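Local atomic coordinates of aerobic respiration control sensor protein ArcB (Escherichia coli, PDB entry 2A0B), a protein that acts as a membrane sensor kinase in anaerobic gene repression and activates the regulator ArcA by a phosphorelay, of which the histidine-containing phosphotransfer domain is described here. Residues A[35-40]-A[114-119]; A[45-50]-A[60-65]. All blocks are in the same frame, centred on the assembly; numbering follows the deposited sequence. Where two conformers were deposited one is given.

Contact 1 of 2, residues A[35-40]-A[114-119]; sequences VFEKMM and VLKAWV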
ATOM      1  N   VAL A  35      12.401  -3.172  -1.053  1.00 21.98           N
ATOM      2  CA  VAL A  35      12.097  -2.871  -2.407  1.00 21.33           C
ATOM      3  C   VAL A  35      10.802  -1.972  -2.487  1.00 20.39           C
ATOM      4  O   VAL A  35      10.846  -1.021  -3.250  1.00 22.84           O
ATOM      5  CB  VAL A  35      11.840  -4.127  -3.288  1.00 23.62           C
ATOM      6  CG1 VAL A  35      11.342  -3.780  -4.672  1.00 22.18           C
ATOM      7  CG2 VAL A  35      13.218  -4.807  -3.369  1.00 24.77           C
ATOM      8  N   PHE A  36       9.869  -2.301  -1.662  1.00 20.28           N
ATOM      9  CA  PHE A  36       8.597  -1.481  -1.643  1.00 20.15           C
ATOM     10  C   PHE A  36       8.970  -0.043  -1.280  1.00 21.00           C
ATOM     11  O   PHE A  36       8.456   0.862  -1.981  1.00 22.01           O
ATOM     12  CB  PHE A  36       7.650  -2.088  -0.650  1.00 21.07           C
ATOM     13  CG  PHE A  36       6.303  -1.378  -0.548  1.00 22.75           C
ATOM     14  CD1 PHE A  36       5.307  -1.677  -1.446  1.00 23.87           C
ATOM     15  CD2 PHE A  36       6.117  -0.476   0.478  1.00 23.51           C
ATOM     16  CE1 PHE A  36       4.067  -1.015  -1.300  1.00 24.66           C
ATOM     17  CE2 PHE A  36       4.897   0.206   0.594  1.00 22.41           C
ATOM     18  CZ  PHE A  36       3.885  -0.094  -0.279  1.00 23.56           C
ATOM     19  N   GLU A  37       9.785   0.111  -0.236  1.00 20.35           N
ATOM     20  CA  GLU A  37      10.136   1.521   0.114  1.00 23.99           C
ATOM     21  C   GLU A  37      10.834   2.288  -0.956  1.00 24.98           C
ATOM     22  O   GLU A  37      10.746   3.516  -1.119  1.00 25.92           O
ATOM     23  CB  GLU A  37      11.105   1.506   1.306  1.00 27.62           C
ATOM     24  CG  GLU A  37      10.575   1.114   2.653  1.00 34.29           C
ATOM     25  CD  GLU A  37      11.747   1.333   3.628  1.00 36.03           C
ATOM     26  OE1 GLU A  37      12.003   2.481   3.978  1.00 38.80           O
ATOM     27  OE2 GLU A  37      12.450   0.371   3.932  1.00 40.76           O
ATOM     28  N   LYS A  38      11.695   1.644  -1.810  1.00 21.51           N
ATOM     29  CA  LYS A  38      12.359   2.374  -2.856  1.00 24.56           C
ATOM     30  C   LYS A  38      11.445   2.715  -4.036  1.00 20.68           C
ATOM     31  O   LYS A  38      11.777   3.641  -4.753  1.00 21.75           O
ATOM     32  CB  LYS A  38      13.624   1.651  -3.336  1.00 29.79           C
ATOM     33  CG  LYS A  38      13.609   0.773  -4.541  1.00 35.64           C
ATOM     34  CD  LYS A  38      15.050   0.450  -4.978  1.00 38.08           C
ATOM     35  CE  LYS A  38      15.350  -1.027  -4.784  1.00 40.71           C
ATOM     36  NZ  LYS A  38      16.779  -1.281  -5.175  1.00 42.03           N
ATOM     37  N   MET A  39      10.366   1.909  -4.216  1.00 20.42           N
ATOM     38  CA  MET A  39       9.543   2.171  -5.385  1.00 21.54           C
ATOM     39  C   MET A  39       8.363   3.133  -5.094  1.00 20.89           C
ATOM     40  O   MET A  39       7.917   3.803  -6.021  1.00 23.14           O
ATOM     41  CB  MET A  39       8.891   0.881  -5.901  1.00 22.02           C
ATOM     42  CG  MET A  39       9.954  -0.197  -6.239  1.00 24.16           C
ATOM     43  SD  MET A  39      11.162   0.289  -7.457  1.00 26.86           S
ATOM     44  CE  MET A  39      10.186   0.599  -8.883  1.00 26.20           C
ATOM     45  N   MET A  40       7.989   3.140  -3.826  1.00 21.25           N
ATOM     46  CA  MET A  40       6.769   3.924  -3.489  1.00 22.12           C
ATOM     47  C   MET A  40       6.872   5.399  -3.785  1.00 23.92           C
ATOM     48  O   MET A  40       5.854   5.962  -4.289  1.00 22.23           O
ATOM     49  CB  MET A  40       6.332   3.651  -2.067  1.00 24.37           C
ATOM     50  CG  MET A  40       5.306   2.581  -1.806  1.00 26.90           C
ATOM     51  SD  MET A  40       3.768   2.788  -2.763  1.00 24.77           S
ATOM     52  CE  MET A  40       2.650   3.553  -1.553  1.00 26.25           C
ATOM     53  N   VAL A 114       5.514   0.761  10.927  1.00 16.87           N
ATOM     54  CA  VAL A 114       4.706  -0.106  11.703  1.00 18.13           C
ATOM     55  C   VAL A 114       5.002  -1.614  11.308  1.00 17.21           C
ATOM     56  O   VAL A 114       5.108  -2.354  12.245  1.00 19.31           O
ATOM     57  CB  VAL A 114       3.196   0.193  11.545  1.00 19.45           C
ATOM     58  CG1 VAL A 114       2.341  -0.823  12.234  1.00 21.12           C
ATOM     59  CG2 VAL A 114       2.961   1.569  12.259  1.00 20.97           C
ATOM     60  N   LEU A 115       5.124  -1.840  10.034  1.00 16.81           N
ATOM     61  CA  LEU A 115       5.434  -3.284   9.659  1.00 18.19           C
ATOM     62  C   LEU A 115       6.852  -3.606  10.086  1.00 19.40           C
ATOM     63  O   LEU A 115       7.003  -4.697  10.669  1.00 20.94           O
ATOM     64  CB  LEU A 115       5.179  -3.372   8.169  1.00 18.65           C
ATOM     65  CG  LEU A 115       5.668  -4.758   7.571  1.00 20.94           C
ATOM     66  CD1 LEU A 115       4.923  -5.810   8.266  1.00 20.51           C
ATOM     67  CD2 LEU A 115       5.477  -4.649   6.058  1.00 23.19           C
ATOM     68  N   LYS A 116       7.783  -2.699   9.928  1.00 19.23           N
ATOM     69  CA  LYS A 116       9.178  -3.007  10.364  1.00 22.26           C
ATOM     70  C   LYS A 116       9.189  -3.352  11.823  1.00 23.01           C
ATOM     71  O   LYS A 116       9.823  -4.296  12.311  1.00 22.72           O
ATOM     72  CB  LYS A 116      10.144  -1.881  10.100  1.00 21.48           C
ATOM     73  CG  LYS A 116      10.570  -1.754   8.667  1.00 23.37           C
ATOM     74  CD  LYS A 116      11.420  -0.557   8.375  1.00 25.69           C
ATOM     75  CE  LYS A 116      11.933  -0.484   6.959  1.00 28.16           C
ATOM     76  NZ  LYS A 116      12.662   0.802   6.701  1.00 30.67           N
ATOM     77  N   ALA A 117       8.476  -2.573  12.670  1.00 21.19           N
ATOM     78  CA  ALA A 117       8.460  -2.838  14.085  1.00 22.31           C
ATOM     79  C   ALA A 117       7.828  -4.152  14.438  1.00 24.58           C
ATOM     80  O   ALA A 117       8.278  -4.868  15.323  1.00 26.54           O
ATOM     81  CB  ALA A 117       7.749  -1.638  14.763  1.00 23.49           C
ATOM     82  N   TRP A 118       6.760  -4.552  13.745  1.00 22.02           N
ATOM     83  CA  TRP A 118       6.042  -5.780  13.995  1.00 21.91           C
ATOM     84  C   TRP A 118       6.979  -6.966  13.641  1.00 20.90           C
ATOM     85  O   TRP A 118       6.962  -7.893  14.466  1.00 24.87           O
ATOM     86  CB  TRP A 118       4.781  -5.820  13.091  1.00 22.91           C
ATOM     87  CG  TRP A 118       3.948  -7.022  13.431  1.00 25.20           C
ATOM     88  CD1 TRP A 118       2.999  -7.153  14.387  1.00 25.80           C
ATOM     89  CD2 TRP A 118       4.083  -8.330  12.818  1.00 25.52           C
ATOM     90  NE1 TRP A 118       2.511  -8.450  14.427  1.00 28.61           N
ATOM     91  CE2 TRP A 118       3.176  -9.165  13.452  1.00 26.44           C
ATOM     92  CE3 TRP A 118       4.914  -8.806  11.791  1.00 26.67           C
ATOM     93  CZ2 TRP A 118       3.010 -10.521  13.130  1.00 27.36           C
ATOM     94  CZ3 TRP A 118       4.774 -10.168  11.461  1.00 27.23           C
ATOM     95  CH2 TRP A 118       3.835 -10.950  12.102  1.00 25.73           C
ATOM     96  N   VAL A 119       7.701  -6.805  12.560  1.00 22.02           N
ATOM     97  CA  VAL A 119       8.547  -7.960  12.169  1.00 25.14           C
ATOM     98  C   VAL A 119       9.683  -8.100  13.191  1.00 28.60           C
ATOM     99  O   VAL A 119      10.047  -9.255  13.548  1.00 29.77           O
ATOM    100  CB  VAL A 119       9.141  -7.822  10.782  1.00 24.82           C
ATOM    101  CG1 VAL A 119      10.114  -8.985  10.461  1.00 28.40           C
ATOM    102  CG2 VAL A 119       8.127  -7.840   9.651  1.00 26.51           C
TER
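The carboxylate of E37 is the one flat group that takes part in the meeting of helices 26-52 and 93-122, and the ammonium of K116 reaches it from above its plane, about 49° out of it. The neighbouring ring of F36 faces inward instead, with M40 CG 3.3 Å above one of its faces, offset toward the rim. The salt bridge, K116 NZ to E37 OE2, measures 2.8 Å, whereas E37 OE1 stays 3.3 Å from K116 NZ, so the hydrogen bond is made to one oxygen of the pair. Behind the nitrogen, K116 CE passes 3.2 Å from E37 OE2. Both residues suit a long span: the nearest CA atoms, those of E37 and K116, are 11.2 Å apart, and two side chains coming from opposite directions bridge the gap. K116 does so with CG beside the backbone N (chi1 -77°) and every later bond extended, which delivers the amine at full stretch. The contact ties two helices of the helical histidine-containing phosphotransfer domain at its surface, away from the phosphorylation and zinc sites. A glutamine at E37 would probably leave the ammonium of K116 without its counter-charge and the lysine chain freer to swing. Just beneath, the fold turns apolar: F36 packs on V112 and L75. On the partner helix L115 reaches L33 and L17, where a branched aliphatic chain fits a buried position.

Contact 2 of 2, residues A[45-50]-A[60-65]; sequences SVLESN and VEEGHK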
ATOM      1  N   SER A  45       4.293   9.638  -6.916  1.00 23.89           N
ATOM      2  CA  SER A  45       4.459  10.732  -7.850  1.00 24.88           C
ATOM      3  C   SER A  45       3.687  10.514  -9.138  1.00 26.96           C
ATOM      4  O   SER A  45       3.107  11.434  -9.740  1.00 26.40           O
ATOM      5  CB  SER A  45       5.936  11.028  -8.119  0.50 26.35           C
ATOM      6  OG  SER A  45       6.573  11.303  -6.878  0.50 27.88           O
ATOM      7  N   VAL A  46       3.626   9.281  -9.664  1.00 25.89           N
ATOM      8  CA  VAL A  46       2.855   8.986 -10.861  1.00 27.12           C
ATOM      9  C   VAL A  46       1.363   9.138 -10.572  1.00 24.83           C
ATOM     10  O   VAL A  46       0.656   9.682 -11.427  1.00 27.06           O
ATOM     11  CB  VAL A  46       3.135   7.565 -11.406  1.00 28.54           C
ATOM     12  CG1 VAL A  46       2.158   7.148 -12.492  1.00 29.70           C
ATOM     13  CG2 VAL A  46       4.577   7.563 -11.938  1.00 28.63           C
ATOM     14  N   LEU A  47       0.858   8.695  -9.424  1.00 24.35           N
ATOM     15  CA  LEU A  47      -0.520   8.894  -9.043  1.00 24.30           C
ATOM     16  C   LEU A  47      -0.857  10.412  -9.097  1.00 25.83           C
ATOM     17  O   LEU A  47      -1.883  10.723  -9.702  1.00 26.96           O
ATOM     18  CB  LEU A  47      -0.902   8.483  -7.617  1.00 26.47           C
ATOM     19  CG  LEU A  47      -1.315   7.046  -7.381  1.00 27.61           C
ATOM     20  CD1 LEU A  47      -1.462   6.789  -5.888  1.00 27.40           C
ATOM     21  CD2 LEU A  47      -2.614   6.728  -8.141  1.00 27.43           C
ATOM     22  N   GLU A  48      -0.005  11.182  -8.474  1.00 26.59           N
ATOM     23  CA  GLU A  48      -0.273  12.639  -8.418  1.00 27.96           C
ATOM     24  C   GLU A  48      -0.256  13.275  -9.780  1.00 29.35           C
ATOM     25  O   GLU A  48      -1.111  14.143 -10.055  1.00 31.12           O
ATOM     26  CB  GLU A  48       0.786  13.344  -7.567  0.50 29.52           C
ATOM     27  CG  GLU A  48       0.883  12.892  -6.138  0.50 31.14           C
ATOM     28  CD  GLU A  48      -0.143  13.512  -5.220  0.50 33.78           C
ATOM     29  OE1 GLU A  48      -1.222  13.925  -5.682  0.50 34.77           O
ATOM     30  OE2 GLU A  48       0.186  13.596  -4.022  0.50 35.04           O
ATOM     31  N   SER A  49       0.692  12.908 -10.643  1.00 29.72           N
ATOM     32  CA  SER A  49       0.749  13.570 -11.952  1.00 31.71           C
ATOM     33  C   SER A  49      -0.471  13.173 -12.768  1.00 32.54           C
ATOM     34  O   SER A  49      -1.127  14.021 -13.405  1.00 32.11           O
ATOM     35  CB  SER A  49       2.103  13.395 -12.605  1.00 35.35           C
ATOM     36  OG  SER A  49       2.276  12.084 -13.078  1.00 39.35           O
ATOM     37  N   ASN A  50      -0.939  11.925 -12.628  1.00 30.05           N
ATOM     38  CA  ASN A  50      -2.151  11.503 -13.323  1.00 31.85           C
ATOM     39  C   ASN A  50      -3.394  12.217 -12.773  1.00 31.61           C
ATOM     40  O   ASN A  50      -4.329  12.574 -13.507  1.00 32.30           O
ATOM     41  CB  ASN A  50      -2.289   9.969 -13.218  1.00 33.03           C
ATOM     42  CG  ASN A  50      -1.433   9.271 -14.269  1.00 36.01           C
ATOM     43  OD1 ASN A  50      -0.623   8.382 -13.987  1.00 38.84           O
ATOM     44  ND2 ASN A  50      -1.656   9.615 -15.536  1.00 37.37           N
ATOM     45  N   VAL A  60      -6.124   4.661 -12.358  1.00 20.74           N
ATOM     46  CA  VAL A  60      -6.587   3.322 -12.036  1.00 20.68           C
ATOM     47  C   VAL A  60      -5.397   2.343 -12.233  1.00 21.70           C
ATOM     48  O   VAL A  60      -5.327   1.438 -11.412  1.00 21.49           O
ATOM     49  CB  VAL A  60      -7.764   2.971 -12.979  1.00 23.63           C
ATOM     50  CG1 VAL A  60      -8.126   1.490 -12.919  1.00 24.06           C
ATOM     51  CG2 VAL A  60      -8.981   3.826 -12.572  1.00 24.03           C
ATOM     52  N   GLU A  61      -4.616   2.540 -13.258  1.00 23.27           N
ATOM     53  CA  GLU A  61      -3.493   1.600 -13.504  1.00 25.90           C
ATOM     54  C   GLU A  61      -2.450   1.644 -12.396  1.00 24.03           C
ATOM     55  O   GLU A  61      -2.010   0.619 -11.866  1.00 23.02           O
ATOM     56  CB  GLU A  61      -2.847   1.914 -14.858  1.00 30.72           C
ATOM     57  CG  GLU A  61      -3.345   0.971 -15.942  1.00 39.59           C
ATOM     58  CD  GLU A  61      -3.301   1.552 -17.340  1.00 43.51           C
ATOM     59  OE1 GLU A  61      -2.527   2.509 -17.566  1.00 47.11           O
ATOM     60  OE2 GLU A  61      -4.054   1.063 -18.221  1.00 45.76           O
ATOM     61  N   GLU A  62      -2.155   2.859 -11.905  1.00 23.80           N
ATOM     62  CA  GLU A  62      -1.167   3.006 -10.828  1.00 21.42           C
ATOM     63  C   GLU A  62      -1.755   2.527  -9.542  1.00 21.98           C
ATOM     64  O   GLU A  62      -1.091   1.910  -8.648  1.00 19.96           O
ATOM     65  CB  GLU A  62      -0.636   4.452 -10.786  1.00 22.99           C
ATOM     66  CG  GLU A  62       0.707   4.555 -10.085  1.00 25.53           C
ATOM     67  CD  GLU A  62       1.852   3.933 -10.884  1.00 27.50           C
ATOM     68  OE1 GLU A  62       1.666   3.499 -12.032  1.00 29.49           O
ATOM     69  OE2 GLU A  62       2.959   3.889 -10.319  1.00 28.67           O
ATOM     70  N   GLY A  63      -3.066   2.778  -9.266  1.00 18.56           N
ATOM     71  CA  GLY A  63      -3.714   2.238  -8.091  1.00 18.56           C
ATOM     72  C   GLY A  63      -3.557   0.666  -8.023  1.00 19.12           C
ATOM     73  O   GLY A  63      -3.337   0.142  -6.989  1.00 20.33           O
ATOM     74  N   HIS A  64      -3.826   0.050  -9.177  1.00 18.69           N
ATOM     75  CA  HIS A  64      -3.726  -1.432  -9.244  1.00 19.31           C
ATOM     76  C   HIS A  64      -2.286  -1.874  -8.976  1.00 18.81           C
ATOM     77  O   HIS A  64      -2.167  -2.910  -8.263  1.00 21.46           O
ATOM     78  CB  HIS A  64      -4.096  -1.766 -10.696  1.00 22.40           C
ATOM     79  CG  HIS A  64      -4.103  -3.272 -10.940  1.00 23.01           C
ATOM     80  ND1 HIS A  64      -4.988  -4.128 -10.371  1.00 25.85           N
ATOM     81  CD2 HIS A  64      -3.220  -3.991 -11.698  1.00 26.76           C
ATOM     82  CE1 HIS A  64      -4.704  -5.397 -10.790  1.00 26.79           C
ATOM     83  NE2 HIS A  64      -3.669  -5.278 -11.573  1.00 26.78           N
ATOM     84  N   LYS A  65      -1.328  -1.166  -9.493  1.00 20.46           N
ATOM     85  CA  LYS A  65       0.085  -1.544  -9.237  1.00 21.65           C
ATOM     86  C   LYS A  65       0.410  -1.464  -7.753  1.00 22.91           C
ATOM     87  O   LYS A  65       0.963  -2.386  -7.130  1.00 21.43           O
ATOM     88  CB  LYS A  65       0.978  -0.673 -10.074  0.50 23.30           C
ATOM     89  CG  LYS A  65       2.435  -1.078 -10.281  0.50 26.35           C
ATOM     90  CD  LYS A  65       3.203   0.042 -10.980  0.50 28.26           C
ATOM     91  CE  LYS A  65       2.620   0.318 -12.355  0.50 29.41           C
ATOM     92  NZ  LYS A  65       3.273   1.469 -13.039  0.50 32.38           N
TER
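V46 O, the carbonyl oxygen of a residue whose side chain meets E62, accepts the helical bond from N50 N at 3.0 Å and perhaps a weak one from S49 OG, whose proton has another acceptor within reach. Its helix, 26-52, packs against helix 56-72 as an antiparallel pair of the HPt four-helix bundle; the axes of the two short segments come within 9.4 Å at a signed crossing angle of -160°. V46 and L47 of the first helix meet E62 from two directions. The V46 branch runs at about a right angle to the glutamate, with V46 CG1 3.6 Å from E62 CD, so a methyl group leans on the carboxylate carbon. E62 sets its CG anti to the backbone N (chi1 -159°) and then bends at chi2 (70°), which brings the carboxylate against V46, with E62 CG 3.8 Å from V46 CG1. A salt bridge from K65 NZ to E62 OE1, 2.8 Å, belongs to one of two K65 conformers and is therefore doubtful. L47 suits the deeper position: its branched end also touches I66 and I101, joining this pair to helix 93-122. One residue beyond G63, H64 is the phosphorylation site; its side chain takes no part in the packing between the segments, and its ND1 is hydrogen-bonded to Q86 OE1. The helix thus carries the phosphate-accepting imidazole on one side and its packing surface on another, where L47 CD2 rests 4.0 Å from E62 CB and meets the backbone at G63 N, 4.1 Å away.

In the fold
Both contacts use helix 26-52, but at different levels: contact 1 joins its middle to the C-terminal part of helix 93-122, and contact 2 joins its last turns to helix 56-72. Their centres lie 19 Å apart, and their nearest atoms come no closer than about 5 Å, so the two do not touch. Along the chain the order is 35-40, 45-50, 60-65, then 114-119, which places the short-range pair of contact 2 within the long span bridged by contact 1. Helix 26-52 is therefore a shared element of the HPt domain, tied at the surface by charge and more deeply beside the helix that bears the phosphorylation-site histidine.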